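PDB 3EGC: putative ribose operon repressor from Burkholderia thailandensis, which probably acts as a LacI-family transcriptional repressor, binding DNA and sensing a small molecule through its periplasmic-binding-protein-like core. Local coordinates for residues Gly12-Asp17 and Val51-Ala56; Ser40-Asn45 and Phe61-Asp66; Ile178-Gly183 and Thr188-Ser193. All coordinates share one frame; numbering follows the deposited sequence.

Contact 1: residues Gly12-Asp17 and Val51-Ala56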
ATOM      1  N   GLY A  12       1.697 -17.050 -11.798  1.00 28.30           N
ATOM      2  CA  GLY A  12       0.681 -16.795 -10.778  1.00 28.52           C
ATOM      3  C   GLY A  12       1.330 -16.065  -9.612  1.00 28.15           C
ATOM      4  O   GLY A  12       2.378 -16.508  -9.162  1.00 28.56           O
ATOM      5  N   LEU A  13       0.776 -14.922  -9.184  1.00 26.36           N
ATOM      6  CA  LEU A  13       1.271 -14.228  -8.000  1.00 26.22           C
ATOM      7  C   LEU A  13       0.196 -14.294  -6.933  1.00 25.95           C
ATOM      8  O   LEU A  13      -0.953 -13.893  -7.159  1.00 26.41           O
ATOM      9  CB  LEU A  13       1.635 -12.782  -8.268  1.00 25.30           C
ATOM     10  CG  LEU A  13       1.929 -11.903  -7.051  1.00 25.12           C
ATOM     11  CD1 LEU A  13       3.140 -12.412  -6.214  1.00 20.18           C
ATOM     12  CD2 LEU A  13       2.149 -10.421  -7.419  1.00 24.12           C
ATOM     13  N   ILE A  14       0.531 -14.923  -5.837  1.00 25.99           N
ATOM     14  CA  ILE A  14      -0.431 -15.125  -4.779  1.00 27.37           C
ATOM     15  C   ILE A  14       0.137 -14.451  -3.570  1.00 27.78           C
ATOM     16  O   ILE A  14       1.206 -14.755  -3.159  1.00 28.58           O
ATOM     17  CB  ILE A  14      -0.697 -16.638  -4.496  1.00 27.08           C
ATOM     18  CG1 ILE A  14      -1.359 -17.280  -5.721  1.00 27.40           C
ATOM     19  CG2 ILE A  14      -1.552 -16.811  -3.186  1.00 25.81           C
ATOM     20  CD1 ILE A  14      -1.577 -18.834  -5.647  1.00 25.70           C
ATOM     21  N   VAL A  15      -0.594 -13.512  -3.025  1.00 28.20           N
ATOM     22  CA  VAL A  15      -0.089 -12.675  -1.992  1.00 28.91           C
ATOM     23  C   VAL A  15      -0.991 -12.769  -0.758  1.00 29.22           C
ATOM     24  O   VAL A  15      -2.210 -12.729  -0.882  1.00 29.83           O
ATOM     25  CB  VAL A  15       0.008 -11.242  -2.575  1.00 29.83           C
ATOM     26  CG1 VAL A  15      -0.306 -10.171  -1.573  1.00 30.35           C
ATOM     27  CG2 VAL A  15       1.383 -11.050  -3.247  1.00 28.94           C
ATOM     28  N   SER A  16      -0.402 -12.815   0.437  1.00 29.31           N
ATOM     29  CA  SER A  16      -1.171 -12.921   1.649  1.00 29.60           C
ATOM     30  C   SER A  16      -1.955 -11.629   2.044  1.00 31.46           C
ATOM     31  O   SER A  16      -3.031 -11.715   2.732  1.00 32.29           O
ATOM     32  CB  SER A  16      -0.275 -13.349   2.771  1.00 29.79           C
ATOM     33  OG  SER A  16       0.935 -12.582   2.784  1.00 29.41           O
ATOM     34  N   ASP A  17      -1.463 -10.452   1.623  1.00 30.45           N
ATOM     35  CA  ASP A  17      -2.222  -9.247   1.877  1.00 31.03           C
ATOM     36  C   ASP A  17      -1.879  -8.044   0.974  1.00 30.63           C
ATOM     37  O   ASP A  17      -1.074  -7.210   1.352  1.00 29.42           O
ATOM     38  CB  ASP A  17      -2.134  -8.852   3.360  1.00 30.69           C
ATOM     39  CG  ASP A  17      -3.000  -7.686   3.688  1.00 33.34           C
ATOM     40  OD1 ASP A  17      -3.769  -7.214   2.800  1.00 36.01           O
ATOM     41  OD2 ASP A  17      -2.908  -7.198   4.830  1.00 37.52           O
ATOM     42  N   VAL A  51      -7.049 -21.247   3.289  1.00 35.45           N
ATOM     43  CA  VAL A  51      -8.023 -21.962   2.485  1.00 35.13           C
ATOM     44  C   VAL A  51      -8.200 -21.227   1.132  1.00 35.09           C
ATOM     45  O   VAL A  51      -8.303 -21.824   0.074  1.00 35.77           O
ATOM     46  CB  VAL A  51      -9.396 -22.079   3.231  1.00 35.64           C
ATOM     47  CG1 VAL A  51     -10.509 -22.514   2.279  1.00 35.16           C
ATOM     48  CG2 VAL A  51      -9.316 -23.053   4.432  1.00 35.54           C
ATOM     49  N   ARG A  52      -8.239 -19.915   1.170  1.00 34.35           N
ATOM     50  CA  ARG A  52      -8.091 -19.143  -0.035  1.00 34.65           C
ATOM     51  C   ARG A  52      -6.743 -19.312  -0.772  1.00 33.69           C
ATOM     52  O   ARG A  52      -6.730 -19.341  -1.978  1.00 32.44           O
ATOM     53  CB  ARG A  52      -8.387 -17.653   0.238  1.00 34.29           C
ATOM     54  CG  ARG A  52      -9.835 -17.435   0.549  1.00 36.58           C
ATOM     55  CD  ARG A  52     -10.122 -16.076   1.230  1.00 38.72           C
ATOM     56  NE  ARG A  52      -9.596 -14.998   0.410  1.00 38.01           N
ATOM     57  CZ  ARG A  52      -9.734 -13.721   0.703  1.00 40.17           C
ATOM     58  NH1 ARG A  52      -9.190 -12.795  -0.092  1.00 38.79           N
ATOM     59  NH2 ARG A  52     -10.418 -13.378   1.797  1.00 40.18           N
ATOM     60  N   GLU A  53      -5.638 -19.448  -0.041  1.00 33.41           N
ATOM     61  CA  GLU A  53      -4.360 -19.697  -0.686  1.00 34.37           C
ATOM     62  C   GLU A  53      -4.384 -21.000  -1.544  1.00 34.70           C
ATOM     63  O   GLU A  53      -3.957 -21.034  -2.709  1.00 34.20           O
ATOM     64  CB  GLU A  53      -3.215 -19.733   0.338  1.00 33.75           C
ATOM     65  CG  GLU A  53      -1.880 -20.027  -0.288  1.00 34.20           C
ATOM     66  CD  GLU A  53      -0.821 -20.365   0.748  1.00 37.11           C
ATOM     67  OE1 GLU A  53      -0.473 -21.567   0.865  1.00 40.67           O
ATOM     68  OE2 GLU A  53      -0.328 -19.462   1.445  1.00 33.81           O
ATOM     69  N   ARG A  54      -4.879 -22.065  -0.929  1.00 35.50           N
ATOM     70  CA  ARG A  54      -4.941 -23.363  -1.563  1.00 35.98           C
ATOM     71  C   ARG A  54      -5.890 -23.298  -2.756  1.00 35.50           C
ATOM     72  O   ARG A  54      -5.642 -23.899  -3.769  1.00 35.46           O
ATOM     73  CB  ARG A  54      -5.435 -24.398  -0.544  1.00 36.23           C
ATOM     74  CG  ARG A  54      -5.237 -25.805  -0.982  1.00 39.68           C
ATOM     75  CD  ARG A  54      -5.506 -26.797   0.214  1.00 45.96           C
ATOM     76  NE  ARG A  54      -5.695 -26.165   1.518  1.00 48.81           N
ATOM     77  CZ  ARG A  54      -6.723 -26.376   2.358  1.00 50.61           C
ATOM     78  NH1 ARG A  54      -7.715 -27.195   2.041  1.00 52.44           N
ATOM     79  NH2 ARG A  54      -6.740 -25.764   3.542  1.00 49.83           N
ATOM     80  N   GLU A  55      -6.972 -22.546  -2.651  1.00 34.88           N
ATOM     81  CA  GLU A  55      -7.860 -22.400  -3.787  1.00 35.20           C
ATOM     82  C   GLU A  55      -7.257 -21.617  -4.929  1.00 34.40           C
ATOM     83  O   GLU A  55      -7.512 -21.912  -6.126  1.00 33.98           O
ATOM     84  CB  GLU A  55      -9.195 -21.743  -3.383  1.00 35.73           C
ATOM     85  CG  GLU A  55      -9.997 -22.627  -2.419  1.00 40.03           C
ATOM     86  CD  GLU A  55     -11.319 -22.019  -1.942  1.00 45.95           C
ATOM     87  OE1 GLU A  55     -12.215 -22.817  -1.533  1.00 48.34           O
ATOM     88  OE2 GLU A  55     -11.450 -20.769  -1.936  1.00 47.87           O
ATOM     89  N   ALA A  56      -6.485 -20.585  -4.585  1.00 33.01           N
ATOM     90  CA  ALA A  56      -5.798 -19.847  -5.627  1.00 32.23           C
ATOM     91  C   ALA A  56      -4.783 -20.756  -6.338  1.00 31.72           C
ATOM     92  O   ALA A  56      -4.718 -20.763  -7.584  1.00 30.99           O
ATOM     93  CB  ALA A  56      -5.172 -18.625  -5.096  1.00 31.66           C
TER
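In the N-terminal lobe of this periplasmic-binding-protein-like core, Ile14 of parallel strand 10-15 packs against Ala56 and Glu53 of helix 50-62, a Rossmann-like strand-helix layer. The helix belongs to a beta-alpha-beta crossover that leaves strand 40-45 and enters strand 67-70, passing over strand 10-15, which lies between them in the sheet. Ile14 points toward the helix and divides its two branches between successive turns. With CG1 beside the backbone N (chi1 -65°) and the chain then running on extended, the ethyl arm drives CD1 to within 3.6 Å of Ala56 CB. The methyl of alanine is short enough for the helix to come close to the sheet, with the CA atoms of Ile14 and Ala56 only 7.2 Å apart. Val57, Phe60, Leu68 and Leu70 surround the same isoleucine, so a branched apolar residue suits this buried place. Arg35 of the second subunit also packs on Glu55 and Ala56. Glu53 contributes only its aliphatic part here. Its buried carboxylate is turned to other partners, with OE1 hydrogen-bonded to Tyr79 OH and OE2 to Ser73 N, which satisfies both oxygens. The remaining branch of Ile14 meets this residue along its stem, CG2 lying 4.3 Å from Glu53 CG.

Contact 2: residues Ser40-Asn45 and Phe61-Asp66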
ATOM      1  N   SER A  40       3.073 -12.384 -18.336  1.00 31.67           N
ATOM      2  CA  SER A  40       1.926 -11.806 -17.717  1.00 31.63           C
ATOM      3  C   SER A  40       1.764 -12.322 -16.267  1.00 30.66           C
ATOM      4  O   SER A  40       2.226 -13.409 -15.934  1.00 30.09           O
ATOM      5  CB  SER A  40       0.667 -12.171 -18.543  1.00 31.30           C
ATOM      6  OG  SER A  40       0.646 -11.437 -19.757  1.00 32.38           O
ATOM      7  N   VAL A  41       1.057 -11.538 -15.450  1.00 30.14           N
ATOM      8  CA  VAL A  41       0.839 -11.856 -14.064  1.00 29.02           C
ATOM      9  C   VAL A  41      -0.596 -11.925 -13.604  1.00 29.40           C
ATOM     10  O   VAL A  41      -1.309 -10.904 -13.562  1.00 29.05           O
ATOM     11  CB  VAL A  41       1.585 -10.858 -13.140  1.00 29.48           C
ATOM     12  CG1 VAL A  41       1.342 -11.246 -11.632  1.00 26.07           C
ATOM     13  CG2 VAL A  41       3.118 -10.857 -13.513  1.00 26.43           C
ATOM     14  N   LEU A  42      -1.015 -13.125 -13.226  1.00 29.25           N
ATOM     15  CA  LEU A  42      -2.340 -13.305 -12.661  1.00 30.12           C
ATOM     16  C   LEU A  42      -2.254 -13.051 -11.132  1.00 30.00           C
ATOM     17  O   LEU A  42      -1.322 -13.542 -10.441  1.00 30.36           O
ATOM     18  CB  LEU A  42      -2.805 -14.743 -12.906  1.00 30.02           C
ATOM     19  CG  LEU A  42      -3.525 -15.219 -14.162  1.00 32.20           C
ATOM     20  CD1 LEU A  42      -3.884 -16.803 -14.048  1.00 31.09           C
ATOM     21  CD2 LEU A  42      -4.719 -14.332 -14.515  1.00 30.15           C
ATOM     22  N   LEU A  43      -3.210 -12.318 -10.596  1.00 29.16           N
ATOM     23  CA  LEU A  43      -3.094 -11.928  -9.193  1.00 29.37           C
ATOM     24  C   LEU A  43      -4.156 -12.566  -8.328  1.00 28.37           C
ATOM     25  O   LEU A  43      -5.299 -12.638  -8.718  1.00 28.39           O
ATOM     26  CB  LEU A  43      -3.121 -10.425  -9.034  1.00 29.10           C
ATOM     27  CG  LEU A  43      -3.316  -9.869  -7.635  1.00 30.28           C
ATOM     28  CD1 LEU A  43      -2.006 -10.008  -6.807  1.00 27.73           C
ATOM     29  CD2 LEU A  43      -3.797  -8.354  -7.715  1.00 30.87           C
ATOM     30  N   ALA A  44      -3.746 -13.106  -7.182  1.00 27.39           N
ATOM     31  CA  ALA A  44      -4.699 -13.506  -6.194  1.00 27.16           C
ATOM     32  C   ALA A  44      -4.310 -12.898  -4.850  1.00 27.68           C
ATOM     33  O   ALA A  44      -3.109 -12.737  -4.506  1.00 27.46           O
ATOM     34  CB  ALA A  44      -4.818 -14.974  -6.136  1.00 26.26           C
ATOM     35  N   ASN A  45      -5.332 -12.525  -4.112  1.00 28.25           N
ATOM     36  CA  ASN A  45      -5.141 -11.970  -2.765  1.00 29.90           C
ATOM     37  C   ASN A  45      -5.855 -12.834  -1.766  1.00 29.27           C
ATOM     38  O   ASN A  45      -7.013 -13.004  -1.915  1.00 29.23           O
ATOM     39  CB  ASN A  45      -5.677 -10.528  -2.665  1.00 28.72           C
ATOM     40  CG  ASN A  45      -5.508  -9.941  -1.253  1.00 29.57           C
ATOM     41  OD1 ASN A  45      -4.443 -10.036  -0.647  1.00 29.19           O
ATOM     42  ND2 ASN A  45      -6.549  -9.346  -0.745  1.00 26.43           N
ATOM     43  N   PHE A  61      -2.949 -23.302 -11.064  1.00 36.21           N
ATOM     44  CA  PHE A  61      -2.478 -24.515 -11.699  1.00 37.62           C
ATOM     45  C   PHE A  61      -3.371 -25.023 -12.844  1.00 38.46           C
ATOM     46  O   PHE A  61      -2.885 -25.312 -13.964  1.00 39.00           O
ATOM     47  CB  PHE A  61      -2.226 -25.592 -10.674  1.00 38.08           C
ATOM     48  CG  PHE A  61      -1.583 -26.793 -11.254  1.00 38.26           C
ATOM     49  CD1 PHE A  61      -0.304 -26.697 -11.797  1.00 37.39           C
ATOM     50  CD2 PHE A  61      -2.269 -28.026 -11.270  1.00 38.17           C
ATOM     51  CE1 PHE A  61       0.311 -27.792 -12.350  1.00 39.58           C
ATOM     52  CE2 PHE A  61      -1.654 -29.150 -11.835  1.00 39.96           C
ATOM     53  CZ  PHE A  61      -0.354 -29.032 -12.387  1.00 39.87           C
ATOM     54  N   GLU A  62      -4.678 -25.101 -12.622  1.00 39.41           N
ATOM     55  CA  GLU A  62      -5.541 -25.550 -13.692  1.00 40.14           C
ATOM     56  C   GLU A  62      -5.497 -24.621 -14.904  1.00 40.07           C
ATOM     57  O   GLU A  62      -5.626 -25.063 -16.040  1.00 40.17           O
ATOM     58  CB  GLU A  62      -6.984 -25.788 -13.225  1.00 41.30           C
ATOM     59  CG  GLU A  62      -7.476 -24.872 -12.188  1.00 44.57           C
ATOM     60  CD  GLU A  62      -8.747 -24.134 -12.620  1.00 50.37           C
ATOM     61  OE1 GLU A  62      -9.877 -24.689 -12.437  1.00 52.10           O
ATOM     62  OE2 GLU A  62      -8.616 -22.984 -13.124  1.00 49.16           O
ATOM     63  N   ARG A  63      -5.292 -23.330 -14.680  1.00 39.51           N
ATOM     64  CA  ARG A  63      -5.110 -22.401 -15.787  1.00 39.41           C
ATOM     65  C   ARG A  63      -3.752 -22.584 -16.465  1.00 39.08           C
ATOM     66  O   ARG A  63      -3.442 -21.923 -17.428  1.00 38.89           O
ATOM     67  CB  ARG A  63      -5.262 -20.941 -15.305  1.00 39.88           C
ATOM     68  CG  ARG A  63      -6.717 -20.583 -14.926  1.00 41.04           C
ATOM     69  CD  ARG A  63      -6.862 -19.085 -14.934  1.00 42.94           C
ATOM     70  NE  ARG A  63      -8.252 -18.685 -15.102  1.00 46.78           N
ATOM     71  CZ  ARG A  63      -8.849 -18.566 -16.289  1.00 45.83           C
ATOM     72  NH1 ARG A  63      -8.157 -18.807 -17.390  1.00 42.25           N
ATOM     73  NH2 ARG A  63     -10.123 -18.201 -16.353  1.00 46.06           N
ATOM     74  N   ARG A  64      -2.964 -23.507 -15.947  1.00 38.69           N
ATOM     75  CA  ARG A  64      -1.601 -23.737 -16.399  1.00 39.07           C
ATOM     76  C   ARG A  64      -0.739 -22.488 -16.520  1.00 37.60           C
ATOM     77  O   ARG A  64      -0.245 -22.163 -17.603  1.00 38.26           O
ATOM     78  CB  ARG A  64      -1.549 -24.590 -17.687  1.00 39.91           C
ATOM     79  CG  ARG A  64      -2.042 -26.075 -17.523  1.00 41.14           C
ATOM     80  CD  ARG A  64      -1.288 -26.780 -16.412  1.00 44.32           C
ATOM     81  NE  ARG A  64      -1.645 -28.184 -16.281  1.00 46.46           N
ATOM     82  CZ  ARG A  64      -2.787 -28.621 -15.749  1.00 48.87           C
ATOM     83  NH1 ARG A  64      -3.672 -27.748 -15.316  1.00 50.08           N
ATOM     84  NH2 ARG A  64      -3.051 -29.925 -15.659  1.00 47.77           N
ATOM     85  N   VAL A  65      -0.572 -21.796 -15.407  1.00 35.93           N
ATOM     86  CA  VAL A  65       0.488 -20.808 -15.292  1.00 34.68           C
ATOM     87  C   VAL A  65       1.825 -21.552 -15.303  1.00 34.02           C
ATOM     88  O   VAL A  65       1.899 -22.725 -14.913  1.00 33.31           O
ATOM     89  CB  VAL A  65       0.373 -19.999 -13.979  1.00 34.68           C
ATOM     90  CG1 VAL A  65      -0.891 -19.159 -13.962  1.00 34.37           C
ATOM     91  CG2 VAL A  65       0.453 -20.941 -12.790  1.00 32.17           C
ATOM     92  N   ASP A  66       2.881 -20.872 -15.717  1.00 33.14           N
ATOM     93  CA  ASP A  66       4.178 -21.526 -15.846  1.00 33.47           C
ATOM     94  C   ASP A  66       4.808 -21.802 -14.479  1.00 33.26           C
ATOM     95  O   ASP A  66       5.678 -22.642 -14.330  1.00 33.17           O
ATOM     96  CB  ASP A  66       5.084 -20.669 -16.706  1.00 33.87           C
ATOM     97  CG  ASP A  66       4.653 -20.643 -18.177  1.00 33.83           C
ATOM     98  OD1 ASP A  66       4.972 -19.700 -18.906  1.00 34.62           O
ATOM     99  OD2 ASP A  66       4.055 -21.606 -18.613  1.00 37.72           O
TER
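Leu42 swings its CG to the side of the backbone N (chi1 -87°) and then extends, which carries CD1 out from the strand to Val65 and Arg63. Val65 answers with CG1, likewise placed beside its own N (chi1 -65°), and the two methyls meet with Leu42 CD1 3.8 Å from Val65 CG1. Arg63 runs roughly perpendicular to the leucine, and its CD lies 3.9 Å from the same Leu42 CD1. Arginine suits this margin because its methylenes can cover the leucine while its charged end travels on to the dimer interface, where NH2 is hydrogen-bonded to Ser8 O of the second subunit. The turn that delivers Val65 is a Schellman motif, in which Arg64 leaves the helix with positive phi. Phe61 O is gripped twice by Arg64: by its backbone N at 2.7 Å, and from the other face of the carbonyl plane by NH1, through a bond bent to 132°. The guanidinium also lies with one face against CE2 of the Phe61 ring. Leu42 also packs on Phe60 of helix 50-62 and Val10 of strand 10-15, and on Leu42 of the second subunit. The contact thus closes the corner where helix 50-62 ends, beside strand 40-45, the outermost strand of the sheet within this chain and one that hydrogen-bonds across the dimer through its backbone.

Contact 3: residues Ile178-Gly183 and Thr188-Ser193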
ATOM      1  N   ILE A 178      -0.050  -2.995  24.626  1.00 36.18           N
ATOM      2  CA  ILE A 178      -0.746  -2.594  25.829  1.00 37.39           C
ATOM      3  C   ILE A 178      -0.316  -3.503  27.024  1.00 38.50           C
ATOM      4  O   ILE A 178      -0.032  -3.028  28.157  1.00 38.29           O
ATOM      5  CB  ILE A 178      -2.277  -2.628  25.633  1.00 37.04           C
ATOM      6  CG1 ILE A 178      -2.738  -1.439  24.815  1.00 37.30           C
ATOM      7  CG2 ILE A 178      -2.980  -2.664  26.985  1.00 37.24           C
ATOM      8  CD1 ILE A 178      -4.254  -1.327  24.545  1.00 37.77           C
ATOM      9  N   LYS A 179      -0.259  -4.802  26.752  1.00 39.09           N
ATOM     10  CA  LYS A 179       0.220  -5.748  27.735  1.00 40.34           C
ATOM     11  C   LYS A 179       1.676  -5.609  28.177  1.00 40.20           C
ATOM     12  O   LYS A 179       1.978  -5.602  29.377  1.00 40.52           O
ATOM     13  CB  LYS A 179      -0.073  -7.186  27.313  1.00 41.15           C
ATOM     14  CG  LYS A 179       0.368  -8.233  28.353  1.00 42.17           C
ATOM     15  CD  LYS A 179      -0.020  -9.605  27.908  1.00 44.50           C
ATOM     16  CE  LYS A 179      -0.282 -10.513  29.136  1.00 47.92           C
ATOM     17  NZ  LYS A 179       1.004 -11.023  29.740  1.00 48.32           N
ATOM     18  N   VAL A 180       2.613  -5.531  27.256  1.00 40.45           N
ATOM     19  CA  VAL A 180       3.976  -5.356  27.728  1.00 40.53           C
ATOM     20  C   VAL A 180       4.253  -3.981  28.355  1.00 40.69           C
ATOM     21  O   VAL A 180       5.064  -3.867  29.216  1.00 40.99           O
ATOM     22  CB  VAL A 180       5.074  -5.848  26.739  1.00 40.48           C
ATOM     23  CG1 VAL A 180       4.474  -6.605  25.572  1.00 39.57           C
ATOM     24  CG2 VAL A 180       6.029  -4.716  26.341  1.00 39.40           C
ATOM     25  N   LEU A 181       3.529  -2.964  27.946  1.00 41.38           N
ATOM     26  CA  LEU A 181       3.764  -1.627  28.443  1.00 42.35           C
ATOM     27  C   LEU A 181       3.065  -1.311  29.780  1.00 43.20           C
ATOM     28  O   LEU A 181       3.339  -0.287  30.382  1.00 43.02           O
ATOM     29  CB  LEU A 181       3.405  -0.589  27.374  1.00 41.94           C
ATOM     30  CG  LEU A 181       4.318  -0.496  26.145  1.00 41.35           C
ATOM     31  CD1 LEU A 181       3.636   0.330  25.111  1.00 37.98           C
ATOM     32  CD2 LEU A 181       5.658   0.109  26.486  1.00 41.10           C
ATOM     33  N   THR A 182       2.156  -2.181  30.233  1.00 44.06           N
ATOM     34  CA  THR A 182       1.590  -2.019  31.575  1.00 45.18           C
ATOM     35  C   THR A 182       2.205  -2.970  32.581  1.00 45.93           C
ATOM     36  O   THR A 182       1.643  -3.156  33.637  1.00 46.91           O
ATOM     37  CB  THR A 182       0.061  -2.218  31.631  1.00 44.81           C
ATOM     38  OG1 THR A 182      -0.277  -3.546  31.231  1.00 46.36           O
ATOM     39  CG2 THR A 182      -0.666  -1.206  30.743  1.00 45.00           C
ATOM     40  N   GLY A 183       3.342  -3.578  32.256  1.00 46.52           N
ATOM     41  CA  GLY A 183       4.084  -4.402  33.210  1.00 46.99           C
ATOM     42  C   GLY A 183       4.747  -3.621  34.352  1.00 47.27           C
ATOM     43  O   GLY A 183       4.898  -2.387  34.291  1.00 47.39           O
ATOM     44  N   THR A 188      11.465   0.909  28.002  1.00 37.22           N
ATOM     45  CA  THR A 188      11.509   2.301  27.581  1.00 36.47           C
ATOM     46  C   THR A 188      11.632   2.313  26.065  1.00 35.36           C
ATOM     47  O   THR A 188      11.527   3.341  25.434  1.00 34.71           O
ATOM     48  CB  THR A 188      12.735   3.039  28.220  1.00 36.41           C
ATOM     49  OG1 THR A 188      13.901   2.234  28.081  1.00 35.96           O
ATOM     50  CG2 THR A 188      12.508   3.245  29.750  1.00 36.12           C
ATOM     51  N   ALA A 189      11.895   1.156  25.496  1.00 34.71           N
ATOM     52  CA  ALA A 189      11.970   1.038  24.053  1.00 34.96           C
ATOM     53  C   ALA A 189      11.402  -0.324  23.580  1.00 34.69           C
ATOM     54  O   ALA A 189      11.338  -1.300  24.337  1.00 34.06           O
ATOM     55  CB  ALA A 189      13.370   1.225  23.595  1.00 34.65           C
ATOM     56  N   LEU A 190      10.960  -0.343  22.330  1.00 34.15           N
ATOM     57  CA  LEU A 190      10.373  -1.504  21.720  1.00 34.00           C
ATOM     58  C   LEU A 190      10.994  -1.654  20.341  1.00 33.81           C
ATOM     59  O   LEU A 190      11.225  -0.639  19.643  1.00 33.77           O
ATOM     60  CB  LEU A 190       8.852  -1.296  21.565  1.00 33.73           C
ATOM     61  CG  LEU A 190       7.808  -1.840  22.577  1.00 35.28           C
ATOM     62  CD1 LEU A 190       8.412  -2.488  23.880  1.00 32.52           C
ATOM     63  CD2 LEU A 190       6.658  -0.860  22.837  1.00 31.75           C
ATOM     64  N   LEU A 191      11.267  -2.906  19.960  1.00 32.30           N
ATOM     65  CA  LEU A 191      11.396  -3.241  18.581  1.00 31.97           C
ATOM     66  C   LEU A 191       9.989  -3.654  18.100  1.00 32.41           C
ATOM     67  O   LEU A 191       9.335  -4.507  18.751  1.00 32.55           O
ATOM     68  CB  LEU A 191      12.343  -4.420  18.409  1.00 31.40           C
ATOM     69  CG  LEU A 191      12.510  -5.086  17.038  1.00 32.45           C
ATOM     70  CD1 LEU A 191      13.105  -4.173  15.929  1.00 32.54           C
ATOM     71  CD2 LEU A 191      13.295  -6.432  17.114  1.00 32.01           C
ATOM     72  N   THR A 192       9.547  -3.105  16.979  1.00 30.50           N
ATOM     73  CA  THR A 192       8.323  -3.594  16.359  1.00 31.27           C
ATOM     74  C   THR A 192       8.634  -4.257  15.021  1.00 31.27           C
ATOM     75  O   THR A 192       9.413  -3.714  14.237  1.00 31.62           O
ATOM     76  CB  THR A 192       7.301  -2.469  16.144  1.00 31.43           C
ATOM     77  OG1 THR A 192       7.964  -1.375  15.496  1.00 31.96           O
ATOM     78  CG2 THR A 192       6.723  -1.969  17.540  1.00 29.88           C
ATOM     79  N   SER A 193       8.034  -5.412  14.767  1.00 30.04           N
ATOM     80  CA  SER A 193       8.423  -6.199  13.641  1.00 30.67           C
ATOM     81  C   SER A 193       7.850  -5.809  12.250  1.00 30.21           C
ATOM     82  O   SER A 193       8.241  -6.378  11.289  1.00 30.29           O
ATOM     83  CB  SER A 193       8.182  -7.677  13.940  1.00 31.24           C
ATOM     84  OG  SER A 193       6.820  -7.949  14.040  1.00 31.47           O
TER
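Leu190 faces helix 174-181 from strand 189-192, in the parallel alpha/beta layer of the C-terminal lobe. The helix is the connection of a beta-alpha-beta crossover from strand 163-164 to strand 189-192, with strand 128-131 lying between the two in the sheet. From the CA of Leu190, CB points toward the helix and serves as a stem, since the touching is done further out. CG then forks the chain between two consecutive helix residues. One branch, CD1, goes to Val180 and lies 4.1 Å from Val180 CG2; the two side chains pass alongside one another, pointing opposite ways. The other branch, CD2, settles on Leu181, 3.9 Å from Leu181 CD2 and 4.0 Å from Leu181 CD1, so that it sits against the fork of that leucine. The fork of Leu190 is modelled with chi2 at 7°, CD1 nearly eclipsing CA, an uncommon leucine shape that deserves some caution at 2.35 Å resolution. Leu181 does not aim its CB directly at the strand; with CG beside the backbone N (chi1 -70°), its methyls swing round to the sheet. All three residues are buried, and purely apolar branched side chains suit them, for no polar group crosses between the two segments. Leu181 also packs on Leu208 of helix 195-208 and on Val216, while Val180 packs on Pro187, which extends the same apolar layer. A threonine suits the next position because its hydroxyl can reach back one turn. Thr182 OG1 donates to Ile178 O at 3.1 Å, tilted 21° from the carbonyl plane, beside a weak bond from Thr182 N to that oxygen.

Overall arrangement
From the N terminus, strand 10-15 opens contact 1 and strand 40-45 opens contact 2; helix 50-62 then closes contact 1 with its first half, and the turn just after it closes contact 2. The two loops therefore cross, fixing one helix and the turn at its C-terminal end against two neighbouring strands of the N-terminal lobe, and both contacts adjoin the second subunit. They also touch directly, through Leu13 N to Leu42 O and Arg52 NH1 to Asn45 O. Contact 3 follows in series as a short local closure in the other lobe, its centre about 32 Å from that of contact 1 and about 41 Å from that of contact 2.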